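Local atomic coordinates of bifunctional GH43-CE protein (Bacteroides eggerthii, PDB entry 6MLY), a protein that probably hydrolyses xylosidic linkages in xylan through its family 43 glycoside hydrolase domain and carries a second, carbohydrate esterase domain. Residues Leu400-Tyr405 with Met477-Pro482; Leu575-Ala580 with Lys780-Phe785. All blocks are in the same frame, centred on the assembly; numbering follows the deposited sequence.

Contact 1 of 2, residues Leu400-Tyr405 with Met477-Pro482; sequences LFQRKY and MQYTMP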
ATOM      1  N   LEU A 400       2.217   7.348  -1.149  1.00 68.25           N
ATOM      2  CA  LEU A 400       2.224   6.331  -2.184  1.00 68.70           C
ATOM      3  C   LEU A 400       1.224   6.789  -3.246  1.00 69.37           C
ATOM      4  O   LEU A 400       0.024   6.851  -2.977  1.00 70.56           O
ATOM      5  CB  LEU A 400       1.846   4.969  -1.591  1.00 69.00           C
ATOM      6  CG  LEU A 400       2.769   4.467  -0.481  1.00 68.81           C
ATOM      7  CD1 LEU A 400       2.248   3.178   0.134  1.00 69.05           C
ATOM      8  CD2 LEU A 400       4.187   4.271  -0.988  1.00 68.84           C
ATOM      9  N   PHE A 401       1.746   7.132  -4.433  1.00 69.72           N
ATOM     10  CA  PHE A 401       1.092   8.082  -5.325  1.00 70.54           C
ATOM     11  C   PHE A 401       0.639   7.416  -6.631  1.00 72.55           C
ATOM     12  O   PHE A 401       1.458   6.937  -7.416  1.00 72.50           O
ATOM     13  CB  PHE A 401       2.032   9.257  -5.602  1.00 70.29           C
ATOM     14  CG  PHE A 401       1.451  10.318  -6.499  1.00 70.77           C
ATOM     15  CD1 PHE A 401       0.618  11.301  -5.986  1.00 71.23           C
ATOM     16  CD2 PHE A 401       1.740  10.335  -7.857  1.00 70.81           C
ATOM     17  CE1 PHE A 401       0.080  12.276  -6.811  1.00 72.07           C
ATOM     18  CE2 PHE A 401       1.206  11.313  -8.683  1.00 71.44           C
ATOM     19  CZ  PHE A 401       0.380  12.281  -8.160  1.00 72.16           C
ATOM     20  N   GLN A 402      -0.685   7.388  -6.827  1.00 74.92           N
ATOM     21  CA  GLN A 402      -1.313   7.299  -8.146  1.00 76.69           C
ATOM     22  C   GLN A 402      -2.711   7.939  -8.063  1.00 77.66           C
ATOM     23  O   GLN A 402      -2.896   8.900  -7.321  1.00 78.40           O
ATOM     24  CB  GLN A 402      -1.327   5.859  -8.662  1.00 78.71           C
ATOM     25  CG  GLN A 402      -1.306   5.789 -10.185  1.00 79.96           C
ATOM     26  CD  GLN A 402      -1.554   4.398 -10.706  1.00 81.79           C
ATOM     27  OE1 GLN A 402      -0.869   3.451 -10.334  1.00 86.78           O
ATOM     28  NE2 GLN A 402      -2.534   4.266 -11.582  1.00 82.71           N
ATOM     29  N   ARG A 403      -3.680   7.439  -8.842  1.00 77.91           N
ATOM     30  CA  ARG A 403      -5.049   7.938  -8.812  1.00 79.02           C
ATOM     31  C   ARG A 403      -5.668   7.551  -7.470  1.00 78.38           C
ATOM     32  O   ARG A 403      -6.232   8.390  -6.779  1.00 79.28           O
ATOM     33  CB  ARG A 403      -5.873   7.354  -9.962  1.00 80.47           C
ATOM     34  CG  ARG A 403      -7.345   7.738  -9.940  1.00 81.87           C
ATOM     35  CD  ARG A 403      -8.168   6.849 -10.854  1.00 83.36           C
ATOM     36  NE  ARG A 403      -9.487   7.405 -11.130  1.00 84.90           N
ATOM     37  CZ  ARG A 403      -9.782   8.192 -12.162  1.00 86.24           C
ATOM     38  NH1 ARG A 403      -8.859   8.490 -13.064  1.00 86.73           N
ATOM     39  NH2 ARG A 403     -11.005   8.676 -12.291  1.00 85.69           N
ATOM     40  N   LYS A 404      -5.548   6.259  -7.147  1.00 78.91           N
ATOM     41  CA  LYS A 404      -5.902   5.698  -5.861  1.00 78.43           C
ATOM     42  C   LYS A 404      -4.675   5.764  -4.949  1.00 77.90           C
ATOM     43  O   LYS A 404      -3.965   4.775  -4.781  1.00 78.41           O
ATOM     44  CB  LYS A 404      -6.409   4.267  -6.057  1.00 79.16           C
ATOM     45  CG  LYS A 404      -7.624   4.165  -6.967  1.00 81.52           C
ATOM     46  CD  LYS A 404      -8.402   2.883  -6.810  1.00 83.52           C
ATOM     47  CE  LYS A 404      -9.697   2.897  -7.593  1.00 86.85           C
ATOM     48  NZ  LYS A 404     -10.378   1.583  -7.529  1.00 89.32           N
ATOM     49  N   TYR A 405      -4.457   6.949  -4.366  1.00 78.04           N
ATOM     50  CA  TYR A 405      -3.242   7.287  -3.618  1.00 77.49           C
ATOM     51  C   TYR A 405      -3.466   7.064  -2.121  1.00 78.00           C
ATOM     52  O   TYR A 405      -4.581   6.774  -1.697  1.00 80.39           O
ATOM     53  CB  TYR A 405      -2.839   8.744  -3.865  1.00 77.07           C
ATOM     54  CG  TYR A 405      -3.917   9.761  -3.581  1.00 78.19           C
ATOM     55  CD1 TYR A 405      -4.678  10.292  -4.610  1.00 79.04           C
ATOM     56  CD2 TYR A 405      -4.181  10.197  -2.291  1.00 78.46           C
ATOM     57  CE1 TYR A 405      -5.672  11.225  -4.367  1.00 79.54           C
ATOM     58  CE2 TYR A 405      -5.171  11.132  -2.032  1.00 78.75           C
ATOM     59  CZ  TYR A 405      -5.921  11.650  -3.075  1.00 79.48           C
ATOM     60  OH  TYR A 405      -6.902  12.572  -2.849  1.00 78.84           O
ATOM     61  N   MET A 477      -3.512  -0.805  -2.827  1.00 79.23           N
ATOM     62  CA  MET A 477      -3.007  -0.269  -4.083  1.00 78.56           C
ATOM     63  C   MET A 477      -3.662  -1.016  -5.254  1.00 80.40           C
ATOM     64  O   MET A 477      -3.749  -2.243  -5.229  1.00 83.21           O
ATOM     65  CB  MET A 477      -1.484  -0.435  -4.168  1.00 77.79           C
ATOM     66  CG  MET A 477      -0.712   0.454  -3.210  1.00 76.60           C
ATOM     67  SD  MET A 477       0.995  -0.151  -2.916  1.00 75.19           S
ATOM     68  CE  MET A 477       1.845   1.451  -2.840  1.00 74.00           C
ATOM     69  N   GLN A 478      -4.140  -0.264  -6.255  1.00 80.92           N
ATOM     70  CA  GLN A 478      -4.591  -0.834  -7.527  1.00 83.00           C
ATOM     71  C   GLN A 478      -3.896  -0.101  -8.687  1.00 83.80           C
ATOM     72  O   GLN A 478      -3.765   1.136  -8.679  1.00 85.19           O
ATOM     73  CB  GLN A 478      -6.116  -0.774  -7.668  1.00 84.77           C
ATOM     74  CG  GLN A 478      -6.640  -1.660  -8.799  1.00 86.00           C
ATOM     75  CD  GLN A 478      -8.053  -1.359  -9.244  1.00 86.49           C
ATOM     76  OE1 GLN A 478      -8.807  -0.643  -8.587  1.00 87.13           O
ATOM     77  NE2 GLN A 478      -8.425  -1.917 -10.385  1.00 85.92           N
ATOM     78  N   TYR A 479      -3.457  -0.882  -9.682  1.00 83.19           N
ATOM     79  CA  TYR A 479      -2.805  -0.371 -10.871  1.00 81.62           C
ATOM     80  C   TYR A 479      -3.875   0.095 -11.869  1.00 82.46           C
ATOM     81  O   TYR A 479      -4.315  -0.673 -12.725  1.00 83.95           O
ATOM     82  CB  TYR A 479      -1.883  -1.435 -11.471  1.00 81.00           C
ATOM     83  CG  TYR A 479      -1.073  -0.947 -12.645  1.00 80.31           C
ATOM     84  CD1 TYR A 479       0.065  -0.181 -12.454  1.00 78.55           C
ATOM     85  CD2 TYR A 479      -1.453  -1.234 -13.949  1.00 81.09           C
ATOM     86  CE1 TYR A 479       0.810   0.280 -13.526  1.00 78.39           C
ATOM     87  CE2 TYR A 479      -0.721  -0.779 -15.033  1.00 80.09           C
ATOM     88  CZ  TYR A 479       0.417  -0.020 -14.820  1.00 79.46           C
ATOM     89  OH  TYR A 479       1.154   0.442 -15.875  1.00 79.12           O
ATOM     90  N   THR A 480      -4.282   1.362 -11.733  1.00 83.54           N
ATOM     91  CA  THR A 480      -5.359   1.971 -12.518  1.00 84.51           C
ATOM     92  C   THR A 480      -4.753   2.709 -13.718  1.00 83.34           C
ATOM     93  O   THR A 480      -3.555   2.997 -13.735  1.00 80.59           O
ATOM     94  CB  THR A 480      -6.218   2.886 -11.629  1.00 85.46           C
ATOM     95  OG1 THR A 480      -5.438   3.987 -11.160  1.00 86.30           O
ATOM     96  CG2 THR A 480      -6.788   2.171 -10.423  1.00 85.68           C
ATOM     97  N   MET A 481      -5.599   3.003 -14.715  1.00 84.88           N
ATOM     98  CA  MET A 481      -5.213   3.736 -15.936  1.00 85.27           C
ATOM     99  C   MET A 481      -6.267   4.806 -16.219  1.00 86.57           C
ATOM    100  O   MET A 481      -7.360   4.473 -16.674  1.00 88.33           O
ATOM    101  CB  MET A 481      -5.107   2.797 -17.146  1.00 84.46           C
ATOM    102  N   PRO A 482      -5.957   6.086 -15.955  1.00 86.01           N
ATOM    103  CA  PRO A 482      -4.674   6.588 -15.476  1.00 85.61           C
ATOM    104  C   PRO A 482      -4.395   6.151 -14.039  1.00 87.28           C
ATOM    105  O   PRO A 482      -5.290   5.614 -13.389  1.00 88.91           O
ATOM    106  CB  PRO A 482      -4.781   8.123 -15.567  1.00 85.12           C
ATOM    107  CG  PRO A 482      -6.243   8.398 -15.803  1.00 86.44           C
ATOM    108  CD  PRO A 482      -6.744   7.176 -16.535  1.00 86.64           C
TER
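In Lys404, chi1 (-59°) sets CG beside the backbone N, and the extended chain beyond it carries NZ to Gln478 OE1. Gln478 CG is anti to its own backbone N (chi1 -166°), and that chain is extended as well. The two side chains cross obliquely. Lys404 NZ donates a hydrogen bond of 2.9 Å to Gln478 OE1. The C=O...N angle of 165° puts the ammonium nearly in line with the carbonyl bond. Further back along the lysine, Lys404 CD packs on Thr480 CG2 at 4.0 Å, and these two side chains meet at about a right angle.

Both segments belong to the concanavalin A-like domain, a beta-sandwich. Residues 400-405 end strand 395-401 and turn into strand 406-411 of the same sheet. Residues 477-482 follow strand 469-476 of the other sheet and lead back to strand 488-491, the neighbour of 395-401. Between the sheets, Leu400 CD1 meets Met477 CE at 3.5 Å, with Cys448 touching both side chains. Tyr487 OH is hydrogen-bonded to the backbone O atoms of both Lys404 and Gln478.

Thr480 OG1 gives a 2.8 Å hydrogen bond to Pro482 O, in the carbonyl plane and on a lone pair. This bond spans the cis peptide before Pro482. The buried Gln402 side chain lies alongside that of Thr480, the two pointing opposite ways. Arg403 CB lies 3.6 Å from Thr480 OG1, and Pro482 CG sits at the edge of the Arg403 guanidinium, 3.8 Å from Arg403 NH1.

Contact 2 of 2, residues Leu575-Ala580 with Lys780-Phe785; sequences LDKGFA and KMIDFF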
ATOM      1  N   LEU A 575       0.459  -2.706  22.567  1.00 77.15           N
ATOM      2  CA  LEU A 575       1.694  -2.889  21.787  1.00 77.36           C
ATOM      3  C   LEU A 575       2.930  -2.480  22.602  1.00 78.76           C
ATOM      4  O   LEU A 575       3.994  -3.086  22.444  1.00 80.92           O
ATOM      5  CB  LEU A 575       1.596  -2.078  20.488  1.00 76.05           C
ATOM      6  CG  LEU A 575       0.807  -2.743  19.361  1.00 75.35           C
ATOM      7  CD1 LEU A 575       0.367  -1.721  18.322  1.00 74.78           C
ATOM      8  CD2 LEU A 575       1.616  -3.853  18.705  1.00 75.34           C
ATOM      9  N   ASP A 576       2.791  -1.458  23.456  1.00 79.41           N
ATOM     10  CA  ASP A 576       3.898  -0.948  24.281  1.00 80.50           C
ATOM     11  C   ASP A 576       4.266  -1.960  25.380  1.00 80.52           C
ATOM     12  O   ASP A 576       5.418  -2.004  25.819  1.00 81.49           O
ATOM     13  CB  ASP A 576       3.553   0.408  24.902  1.00 83.06           C
ATOM     14  CG  ASP A 576       3.374   1.538  23.900  1.00 84.75           C
ATOM     15  OD1 ASP A 576       4.258   1.707  23.038  1.00 86.26           O
ATOM     16  OD2 ASP A 576       2.353   2.249  23.997  1.00 86.90           O
ATOM     17  N   LYS A 577       3.286  -2.752  25.835  1.00 79.17           N
ATOM     18  CA  LYS A 577       3.487  -3.733  26.910  1.00 79.77           C
ATOM     19  C   LYS A 577       4.214  -4.978  26.378  1.00 78.80           C
ATOM     20  O   LYS A 577       4.855  -5.692  27.158  1.00 79.59           O
ATOM     21  CB  LYS A 577       2.145  -4.135  27.530  1.00 79.63           C
ATOM     22  CG  LYS A 577       2.243  -4.909  28.839  1.00 80.78           C
ATOM     23  CD  LYS A 577       2.834  -4.116  29.994  1.00 81.84           C
ATOM     24  CE  LYS A 577       2.680  -4.826  31.324  1.00 81.97           C
ATOM     25  NZ  LYS A 577       3.347  -4.095  32.428  1.00 83.11           N
ATOM     26  N   GLY A 578       4.090  -5.234  25.066  1.00 77.46           N
ATOM     27  CA  GLY A 578       4.765  -6.348  24.376  1.00 76.12           C
ATOM     28  C   GLY A 578       3.805  -7.387  23.808  1.00 74.60           C
ATOM     29  O   GLY A 578       4.205  -8.536  23.577  1.00 74.14           O
ATOM     30  N   PHE A 579       2.551  -6.985  23.560  1.00 73.49           N
ATOM     31  CA  PHE A 579       1.506  -7.885  23.069  1.00 73.60           C
ATOM     32  C   PHE A 579       1.341  -7.731  21.554  1.00 73.56           C
ATOM     33  O   PHE A 579       1.278  -6.613  21.034  1.00 74.58           O
ATOM     34  CB  PHE A 579       0.164  -7.599  23.745  1.00 72.92           C
ATOM     35  CG  PHE A 579       0.010  -8.193  25.123  1.00 73.46           C
ATOM     36  CD1 PHE A 579      -0.009  -7.383  26.251  1.00 73.34           C
ATOM     37  CD2 PHE A 579      -0.130  -9.563  25.290  1.00 73.58           C
ATOM     38  CE1 PHE A 579      -0.154  -7.935  27.514  1.00 73.10           C
ATOM     39  CE2 PHE A 579      -0.281 -10.111  26.553  1.00 73.60           C
ATOM     40  CZ  PHE A 579      -0.287  -9.297  27.661  1.00 73.29           C
ATOM     41  N   ALA A 580       1.255  -8.869  20.858  1.00 74.04           N
ATOM     42  CA  ALA A 580       0.753  -8.894  19.495  1.00 73.87           C
ATOM     43  C   ALA A 580      -0.743  -8.585  19.547  1.00 73.42           C
ATOM     44  O   ALA A 580      -1.445  -9.092  20.412  1.00 75.32           O
ATOM     45  CB  ALA A 580       1.019 -10.233  18.853  1.00 75.15           C
ATOM     46  N   LYS A 780      -5.269  -0.732  33.525  1.00 79.41           N
ATOM     47  CA  LYS A 780      -5.658  -1.927  34.267  1.00 78.94           C
ATOM     48  C   LYS A 780      -5.878  -3.099  33.306  1.00 77.38           C
ATOM     49  O   LYS A 780      -5.616  -4.242  33.666  1.00 77.43           O
ATOM     50  CB  LYS A 780      -6.900  -1.663  35.120  1.00 80.13           C
ATOM     51  CG  LYS A 780      -6.598  -1.066  36.488  1.00 81.56           C
ATOM     52  CD  LYS A 780      -7.829  -0.664  37.247  1.00 81.79           C
ATOM     53  CE  LYS A 780      -7.519  -0.131  38.627  1.00 83.52           C
ATOM     54  NZ  LYS A 780      -8.767   0.149  39.374  1.00 83.89           N
ATOM     55  N   MET A 781      -6.362  -2.803  32.096  1.00 76.04           N
ATOM     56  CA  MET A 781      -6.534  -3.811  31.042  1.00 74.98           C
ATOM     57  C   MET A 781      -5.177  -4.451  30.717  1.00 75.65           C
ATOM     58  O   MET A 781      -5.062  -5.677  30.628  1.00 74.89           O
ATOM     59  CB  MET A 781      -7.111  -3.187  29.767  1.00 74.34           C
ATOM     60  CG  MET A 781      -7.398  -4.202  28.678  1.00 73.51           C
ATOM     61  SD  MET A 781      -8.054  -3.441  27.183  1.00 73.43           S
ATOM     62  CE  MET A 781      -6.574  -2.646  26.557  1.00 73.03           C
ATOM     63  N   ILE A 782      -4.163  -3.595  30.549  1.00 75.67           N
ATOM     64  CA  ILE A 782      -2.806  -3.995  30.184  1.00 75.47           C
ATOM     65  C   ILE A 782      -2.218  -4.856  31.314  1.00 75.01           C
ATOM     66  O   ILE A 782      -1.731  -5.960  31.068  1.00 75.39           O
ATOM     67  CB  ILE A 782      -1.936  -2.755  29.883  1.00 75.96           C
ATOM     68  CG1 ILE A 782      -2.547  -1.857  28.802  1.00 75.89           C
ATOM     69  CG2 ILE A 782      -0.513  -3.162  29.524  1.00 76.48           C
ATOM     70  CD1 ILE A 782      -2.941  -2.582  27.535  1.00 75.62           C
ATOM     71  N   ASP A 783      -2.287  -4.345  32.550  1.00 74.01           N
ATOM     72  CA  ASP A 783      -1.666  -4.976  33.718  1.00 73.59           C
ATOM     73  C   ASP A 783      -2.268  -6.366  33.969  1.00 72.26           C
ATOM     74  O   ASP A 783      -1.564  -7.269  34.432  1.00 71.06           O
ATOM     75  CB  ASP A 783      -1.805  -4.091  34.958  1.00 74.73           C
ATOM     76  CG  ASP A 783      -0.885  -2.883  34.949  1.00 75.64           C
ATOM     77  OD1 ASP A 783      -0.100  -2.750  33.994  1.00 75.53           O
ATOM     78  OD2 ASP A 783      -0.957  -2.087  35.905  1.00 77.61           O
ATOM     79  N   PHE A 784      -3.565  -6.517  33.668  1.00 71.10           N
ATOM     80  CA  PHE A 784      -4.289  -7.783  33.831  1.00 70.24           C
ATOM     81  C   PHE A 784      -3.814  -8.794  32.776  1.00 70.35           C
ATOM     82  O   PHE A 784      -3.405  -9.908  33.120  1.00 70.53           O
ATOM     83  CB  PHE A 784      -5.802  -7.546  33.781  1.00 69.44           C
ATOM     84  CG  PHE A 784      -6.633  -8.796  33.637  1.00 68.60           C
ATOM     85  CD1 PHE A 784      -6.476  -9.859  34.513  1.00 69.02           C
ATOM     86  CD2 PHE A 784      -7.577  -8.909  32.629  1.00 67.93           C
ATOM     87  CE1 PHE A 784      -7.233 -11.012  34.371  1.00 68.95           C
ATOM     88  CE2 PHE A 784      -8.335 -10.059  32.491  1.00 67.86           C
ATOM     89  CZ  PHE A 784      -8.161 -11.109  33.360  1.00 68.25           C
ATOM     90  N   PHE A 785      -3.853  -8.399  31.496  1.00 69.90           N
ATOM     91  CA  PHE A 785      -3.407  -9.274  30.400  1.00 69.82           C
ATOM     92  C   PHE A 785      -1.946  -9.696  30.633  1.00 70.54           C
ATOM     93  O   PHE A 785      -1.589 -10.850  30.373  1.00 70.94           O
ATOM     94  CB  PHE A 785      -3.621  -8.603  29.039  1.00 69.44           C
ATOM     95  CG  PHE A 785      -5.046  -8.608  28.539  1.00 69.58           C
ATOM     96  CD1 PHE A 785      -5.809  -9.769  28.553  1.00 69.94           C
ATOM     97  CD2 PHE A 785      -5.623  -7.455  28.026  1.00 69.59           C
ATOM     98  CE1 PHE A 785      -7.115  -9.769  28.086  1.00 69.74           C
ATOM     99  CE2 PHE A 785      -6.930  -7.458  27.557  1.00 69.21           C
ATOM    100  CZ  PHE A 785      -7.673  -8.616  27.583  1.00 69.33           C
TER
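Lys577 lays the aliphatic part of its side chain against Ile782. Its CG is anti to the backbone N, and a bend at chi2 (65°) swings CD back to the same methyl that CB and CG touch. That methyl is Ile782 CG2, 3.3 Å from Lys577 CG and 3.5 Å from Lys577 CD. The lysine chain and the isoleucine run side by side with opposite sense. Beyond the bend the lysine is extended, and Lys577 NZ stops 4.0 Å from Asp783 OD1. This is longer than a salt bridge; Asp783 makes its salt bridge with Lys779 through OD2.

Phe579 carries the other half of the contact. Its CG is anti to the carbonyl carbon (chi1 -80°), and the tip of the ring reaches the backbone of helix 775-789. Phe579 CZ lies 3.7 Å from Phe785 CB. Phe785 O is 3.4 Å from Phe579 CZ, at the ring edge and near its plane. The two side chains cross at about a right angle. The Phe579 side chain also touches Leu574 and Val549, and that of Phe785 packs on Val549, Ala671 and Val673. An alanine in place of Phe579 would probably open a gap beside Phe785 CB and leave Val549 and Leu574 with less to pack on.

Gly578, with positive phi (116°), is the C-prime residue of a Schellman motif that ends helix 563-577. The chain then continues into strand 579-584, which runs parallel to strand 546-552. Strand 546-552, helix 563-577 and strand 579-584 thus form a beta-alpha-beta crossover. Its helix packed beside the C-terminal helix, over the central mixed sheet, is typical of the alpha/beta-hydrolase fold of the esterase domain.

Overall arrangement
Contact 1 and contact 2 belong to different domains and follow one another along the chain, with contact 1 complete before contact 2 begins. Their centres lie 37 Å apart, and their nearest atoms are about 19 Å apart, so they do not touch. The centre of contact 1 is about 10 Å, and that of contact 2 about 28 Å, from the centre of the chain. Both are structural packing. They lie away from Asp143 of the glycosidase domain, predicted to tune the proton donor, and from the sodium ion bound by Thr639, Tyr720, Asp722 and Asp725. Ser628, His768 and Asp736 probably form the esterase triad, in the same domain as contact 2.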